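Local coordinates for acyl-coenzyme A thioesterase THEM4 (Rhodococcus sp., PDB 2OV9), which probably hydrolyses medium- and long-chain fatty acyl-CoA thioesters to the free fatty acid and coenzyme A, as a member of the hotdog-fold thioesterase superfamily, at the interface of chains A and B. Coordinates in Å, arbitrary orientation; residue numbers count along the deposited sequence, not the author numbering. Chains: chain A/B, Hypothetical protein.

Contact 1: the interface of chains A and B. Residues chain A 80, 136, 139-140; chain B 130-133.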
loop_
_atom_site.group_PDB
_atom_site.type_symbol
_atom_site.label_atom_id
_atom_site.label_comp_id
_atom_site.label_asym_id
_atom_site.label_seq_id
_atom_site.Cartn_x
_atom_site.Cartn_y
_atom_site.Cartn_z
ATOM N N TRP A 80 0.180 7.154 -16.668
ATOM C CA TRP A 80 -1.237 7.156 -17.028
ATOM C C TRP A 80 -1.537 8.178 -18.121
ATOM O O TRP A 80 -2.635 8.189 -18.691
ATOM C CB TRP A 80 -2.088 7.366 -15.770
ATOM C CG TRP A 80 -1.948 6.201 -14.820
ATOM C CD1 TRP A 80 -2.685 5.049 -14.824
ATOM C CD2 TRP A 80 -0.980 6.054 -13.771
ATOM N NE1 TRP A 80 -2.250 4.201 -13.829
ATOM C CE2 TRP A 80 -1.203 4.794 -13.168
ATOM C CE3 TRP A 80 0.051 6.869 -13.276
ATOM C CZ2 TRP A 80 -0.442 4.334 -12.082
ATOM C CZ3 TRP A 80 0.814 6.405 -12.207
ATOM C CH2 TRP A 80 0.564 5.148 -11.625
ATOM N N LEU A 136 -3.739 -3.005 -4.735
ATOM C CA LEU A 136 -2.692 -2.042 -5.082
ATOM C C LEU A 136 -1.757 -2.615 -6.132
ATOM O O LEU A 136 -1.517 -2.003 -7.171
ATOM C CB LEU A 136 -1.872 -1.681 -3.818
ATOM C CG LEU A 136 -0.537 -0.956 -3.987
ATOM C CD1 LEU A 136 -0.717 0.399 -4.683
ATOM C CD2 LEU A 136 0.163 -0.792 -2.645
ATOM N N ASP A 139 -3.532 -3.105 -9.476
ATOM C CA ASP A 139 -3.804 -1.830 -10.105
ATOM C C ASP A 139 -2.561 -1.355 -10.860
ATOM O O ASP A 139 -2.652 -0.953 -12.033
ATOM C CB ASP A 139 -4.232 -0.809 -9.046
ATOM C CG ASP A 139 -4.468 0.604 -9.630
ATOM O OD1 ASP A 139 -5.574 0.904 -10.108
ATOM O OD2 ASP A 139 -3.560 1.434 -9.600
ATOM N N HIS A 140 -1.401 -1.370 -10.200
ATOM C CA HIS A 140 -0.195 -0.905 -10.869
ATOM C C HIS A 140 0.189 -1.811 -12.036
ATOM O O HIS A 140 0.539 -1.328 -13.115
ATOM C CB HIS A 140 0.974 -0.787 -9.903
ATOM C CG HIS A 140 2.108 0.013 -10.455
ATOM N ND1 HIS A 140 2.103 1.392 -10.467
ATOM C CD2 HIS A 140 3.260 -0.372 -11.053
ATOM C CE1 HIS A 140 3.215 1.825 -11.032
ATOM N NE2 HIS A 140 3.933 0.773 -11.397
ATOM N N HIS B 130 -1.638 7.340 -5.716
ATOM C CA HIS B 130 -1.757 6.161 -6.574
ATOM C C HIS B 130 -3.163 5.535 -6.469
ATOM O O HIS B 130 -3.655 5.269 -5.368
ATOM C CB HIS B 130 -0.687 5.164 -6.157
ATOM C CG HIS B 130 -0.430 4.087 -7.158
ATOM N ND1 HIS B 130 -1.374 3.142 -7.493
ATOM C CD2 HIS B 130 0.681 3.781 -7.875
ATOM C CE1 HIS B 130 -0.866 2.313 -8.388
ATOM N NE2 HIS B 130 0.382 2.673 -8.629
ATOM N N GLY B 131 -3.811 5.280 -7.597
ATOM C CA GLY B 131 -5.138 4.692 -7.583
ATOM C C GLY B 131 -5.186 3.407 -6.754
ATOM O O GLY B 131 -6.189 3.117 -6.095
ATOM N N GLY B 132 -4.089 2.659 -6.765
ATOM C CA GLY B 132 -3.968 1.407 -5.967
ATOM C C GLY B 132 -3.922 1.679 -4.466
ATOM O O GLY B 132 -4.399 0.873 -3.663
ATOM N N VAL B 133 -3.316 2.803 -4.075
ATOM C CA VAL B 133 -3.271 3.166 -2.662
ATOM C C VAL B 133 -4.691 3.530 -2.236
ATOM O O VAL B 133 -5.141 3.175 -1.131
ATOM C CB VAL B 133 -2.308 4.352 -2.405
ATOM C CG1 VAL B 133 -2.562 5.006 -1.013
ATOM C CG2 VAL B 133 -0.852 3.893 -2.544
#
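B:His130 opens the HGG motif, completed by B:Gly131 and B:Gly132 at the start of helix 131-148, and meets the same helix of chain A in what is probably the active site of this hotdog-fold thioesterase. Its NE2 lies 2.8 Å from ND1 of A:His140, a hydrogen bond between two imidazoles whose direction is not settled; A:His140 ND1 lies in the plane of the B:His130 ring. The other ring nitrogen, ND1, accepts from the backbone N of B:Gly132 at 2.9 Å, again in the ring plane, and this second bond fixes the ring's rotation. CD1 of A:Leu136 sits over one face, near the rim, and also lies 3.5 Å from C, the carbonyl carbon of B:Gly132. A:Asp139, probably the catalytic carboxylate, has CG anti to the backbone N (chi1 177°), which carries the group across to the motif; its CG lies 3.8 Å from CA of B:Gly132, whose bareness lets it come near. Replacing B:His130 by an alanine would probably leave A:His140 ND1 without this partner and open a gap beside A:Trp80 and A:Leu136. The indole of A:Trp80 stands edge-to-face to the imidazole, planes 89° apart, its CH2 3.9 Å from B:His130 NE2.

Contact 2: the interface of chains A and B. Residues chain A 37, 40-41, 44, 51; chain B 62, 65-66.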
loop_
_atom_site.group_PDB
_atom_site.type_symbol
_atom_site.label_atom_id
_atom_site.label_comp_id
_atom_site.label_asym_id
_atom_site.label_seq_id
_atom_site.Cartn_x
_atom_site.Cartn_y
_atom_site.Cartn_z
ATOM N N VAL A 37 14.646 -2.125 7.915
ATOM C CA VAL A 37 14.217 -1.492 9.146
ATOM C C VAL A 37 12.688 -1.559 9.323
ATOM O O VAL A 37 12.197 -1.954 10.387
ATOM C CB VAL A 37 14.673 -0.017 9.161
ATOM C CG1 VAL A 37 14.073 0.735 10.352
ATOM C CG2 VAL A 37 16.194 0.069 9.148
ATOM N N ALA A 40 11.793 -4.940 10.377
ATOM C CA ALA A 40 12.298 -5.246 11.704
ATOM C C ALA A 40 11.452 -4.617 12.791
ATOM O O ALA A 40 11.197 -5.239 13.820
ATOM C CB ALA A 40 13.780 -4.814 11.839
ATOM N N LEU A 41 11.014 -3.387 12.563
ATOM C CA LEU A 41 10.153 -2.678 13.506
ATOM C C LEU A 41 8.879 -3.437 13.882
ATOM O O LEU A 41 8.387 -3.319 15.004
ATOM C CB LEU A 41 9.827 -1.268 12.965
ATOM C CG LEU A 41 10.926 -0.214 13.144
ATOM C CD1 LEU A 41 10.615 1.034 12.325
ATOM C CD2 LEU A 41 11.082 0.192 14.634
ATOM N N THR A 44 10.176 -6.422 16.371
ATOM C CA THR A 44 11.154 -6.150 17.429
ATOM C C THR A 44 10.540 -6.039 18.841
ATOM O O THR A 44 9.325 -5.880 18.994
ATOM C CB THR A 44 12.004 -4.906 17.078
ATOM O OG1 THR A 44 13.238 -4.938 17.815
ATOM C CG2 THR A 44 11.240 -3.618 17.371
ATOM N N LEU A 51 15.428 1.558 21.851
ATOM C CA LEU A 51 14.559 2.187 20.855
ATOM C C LEU A 51 14.577 3.703 20.986
ATOM O O LEU A 51 14.332 4.420 20.023
ATOM C CB LEU A 51 13.123 1.664 20.953
ATOM C CG LEU A 51 12.882 0.248 20.458
ATOM C CD1 LEU A 51 11.478 -0.193 20.827
ATOM C CD2 LEU A 51 13.066 0.162 18.943
ATOM N N ALA B 62 18.796 -1.878 11.557
ATOM C CA ALA B 62 17.959 -3.060 11.313
ATOM C C ALA B 62 18.499 -4.299 12.025
ATOM O O ALA B 62 17.722 -5.103 12.560
ATOM C CB ALA B 62 17.846 -3.318 9.838
ATOM N N LEU B 65 17.536 -4.116 15.693
ATOM C CA LEU B 65 16.104 -4.436 15.828
ATOM C C LEU B 65 15.833 -5.924 15.704
ATOM O O LEU B 65 15.037 -6.498 16.469
ATOM C CB LEU B 65 15.271 -3.677 14.797
ATOM C CG LEU B 65 15.392 -2.149 14.898
ATOM C CD1 LEU B 65 14.526 -1.463 13.831
ATOM C CD2 LEU B 65 15.060 -1.650 16.309
ATOM N N GLU B 66 16.500 -6.541 14.740
ATOM C CA GLU B 66 16.372 -7.984 14.526
ATOM C C GLU B 66 16.862 -8.790 15.718
ATOM O O GLU B 66 16.278 -9.807 16.063
ATOM C CB GLU B 66 17.123 -8.391 13.259
ATOM C CG GLU B 66 16.410 -7.975 11.960
ATOM C CD GLU B 66 17.350 -7.908 10.765
ATOM O OE1 GLU B 66 18.531 -8.352 10.888
ATOM O OE2 GLU B 66 16.899 -7.392 9.706
HETATM O O HOH W 1 13.038 -7.502 14.272
#
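Two helices of the N-terminal helical domain meet across the dimer here: helix 26-43 of chain A, with the loop residue A:Thr44 just after it, receives helix 51-67 of chain B, and A:Leu51, at the start of chain A's own helix 51-67, completes the socket. B:Leu65 is the residue driven into the partner. Its CB rests 3.5 Å from CB of A:Ala40, whose small methyl lets the helices come close. Farther out the side chain forks. CD1 goes to A:Leu41, 3.9 Å from its CG, with A:Val37 CG1 near the same methyl; CD2 of B:Leu65 meets CD2 of A:Leu51 at 3.8 Å, the two leucines crossing at about a right angle. The fork reaches both because CG lies anti to the carbonyl carbon (chi1 -59°) and chi2 of -180° sends CD1 straight on while CD2 branches off to the side. Branched aliphatic residues suit such a socket, since each methyl finds a separate wall. One turn earlier, B:Ala62 CB touches CG2 of A:Val37 at 3.8 Å, another small residue where the helices draw near. Polar contacts gather at the C-terminal part of the chain B helix. The hydroxyl OG1 of A:Thr44 donates to B:Leu65 O at 2.7 Å, approaching 17° out of the carbonyl plane. A water joins that carbonyl to A:Ala40 O. The patch ties the helical domains of the two subunits together, and probably helps to hold the dimer.

Contact 3: the interface of chains A and B. Residues chain A 76, 78, 88; chain B 123-124, 126.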
loop_
_atom_site.group_PDB
_atom_site.type_symbol
_atom_site.label_atom_id
_atom_site.label_comp_id
_atom_site.label_asym_id
_atom_site.label_seq_id
_atom_site.Cartn_x
_atom_site.Cartn_y
_atom_site.Cartn_z
ATOM N N LEU A 76 8.898 13.382 -12.651
ATOM C CA LEU A 76 8.233 12.100 -12.493
ATOM C C LEU A 76 7.666 11.655 -13.826
ATOM O O LEU A 76 7.298 12.490 -14.645
ATOM C CB LEU A 76 7.094 12.223 -11.491
ATOM C CG LEU A 76 7.415 12.843 -10.128
ATOM C CD1 LEU A 76 6.132 13.361 -9.513
ATOM C CD2 LEU A 76 8.107 11.855 -9.208
ATOM N N ASP A 78 4.677 10.239 -15.792
ATOM C CA ASP A 78 3.236 10.059 -15.669
ATOM C C ASP A 78 2.774 8.947 -16.596
ATOM O O ASP A 78 2.381 9.193 -17.746
ATOM C CB ASP A 78 2.477 11.358 -15.944
ATOM C CG ASP A 78 0.999 11.255 -15.605
ATOM O OD1 ASP A 78 0.494 10.138 -15.337
ATOM O OD2 ASP A 78 0.330 12.304 -15.610
ATOM N N HIS A 88 8.656 5.853 -9.340
ATOM C CA HIS A 88 8.525 6.496 -8.023
ATOM C C HIS A 88 7.441 5.861 -7.180
ATOM O O HIS A 88 7.267 6.235 -6.014
ATOM C CB HIS A 88 8.201 7.977 -8.192
ATOM C CG HIS A 88 6.922 8.205 -8.927
ATOM N ND1 HIS A 88 6.878 8.413 -10.289
ATOM C CD2 HIS A 88 5.637 8.203 -8.499
ATOM C CE1 HIS A 88 5.618 8.553 -10.667
ATOM N NE2 HIS A 88 4.846 8.435 -9.599
ATOM N N GLN B 123 2.437 8.254 -3.943
ATOM C CA GLN B 123 2.243 8.925 -5.249
ATOM C C GLN B 123 2.119 7.950 -6.417
ATOM O O GLN B 123 2.877 6.980 -6.506
ATOM C CB GLN B 123 3.406 9.864 -5.516
ATOM C CG GLN B 123 3.333 10.747 -6.801
ATOM C CD GLN B 123 4.346 11.896 -6.739
ATOM O OE1 GLN B 123 5.505 11.697 -6.384
ATOM N NE2 GLN B 123 3.911 13.094 -7.073
ATOM N N GLY B 124 1.147 8.223 -7.294
ATOM C CA GLY B 124 1.027 7.553 -8.615
ATOM C C GLY B 124 1.191 8.631 -9.681
ATOM O O GLY B 124 2.306 8.980 -10.028
ATOM N N PRO B 126 1.751 12.307 -11.006
ATOM C CA PRO B 126 2.411 13.401 -10.255
ATOM C C PRO B 126 1.434 14.220 -9.411
ATOM O O PRO B 126 0.373 14.627 -9.899
ATOM C CB PRO B 126 3.029 14.261 -11.360
ATOM C CG PRO B 126 3.343 13.270 -12.444
ATOM C CD PRO B 126 2.223 12.242 -12.406
#
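A:His88 presents NE2 of its imidazole to the backbone carbonyl of B:Gly124, and this is the firm polar point of the contact. NE2 donates to B:Gly124 O at 2.6 Å, nearly straight at 160°, and meets a lone pair in the carbonyl plane while the oxygen stays close to the plane of the ring. Histidine suits the place because its rigid ring can hold an N-H out toward a loop carbonyl; chi1 of 60° sets the ring between the backbone N and carbonyl carbon of A:His88. Beside this bond the packing is close. CG of B:Gln123 stands off the ring plane beyond the CD2 edge, 3.8 Å from A:His88 CD2, and the extended chain brings its amide carbon CD to 3.6 Å from A:Leu76 CD1. The same leucine methyl reaches CB of B:Pro126 at 3.7 Å; the puckered proline ring, locked into the backbone, gives the loop a stiff apolar surface. Looser is the far end, where A:Asp78 crosses the proline by van der Waals contact and buries 16 Å² against 39 Å² for A:Leu76. Every residue here is loop: the chain A segments flank the 3-10 helix 79-81, and the chain B segment joins 3-10 helix 120-122 to helix 131-148.

Contacts 1 and 3 are neighbours, their C-alpha centres about 10 Å apart, and chain B supplies both from one stretch that leads into helix 131-148. On chain A they share the neighbourhood of 3-10 helix 79-81, so the loops of contact 3 probably help to place the residues of contact 1. Contact 2 stands about 29 Å from each and uses helices 26-43 and 51-67 instead. Because the dimer is two-fold symmetric, every contact occurs twice with the chains exchanged. The subunits are therefore joined both through their thioesterase folds and through their N-terminal helices, which is consistent with a stable dimer.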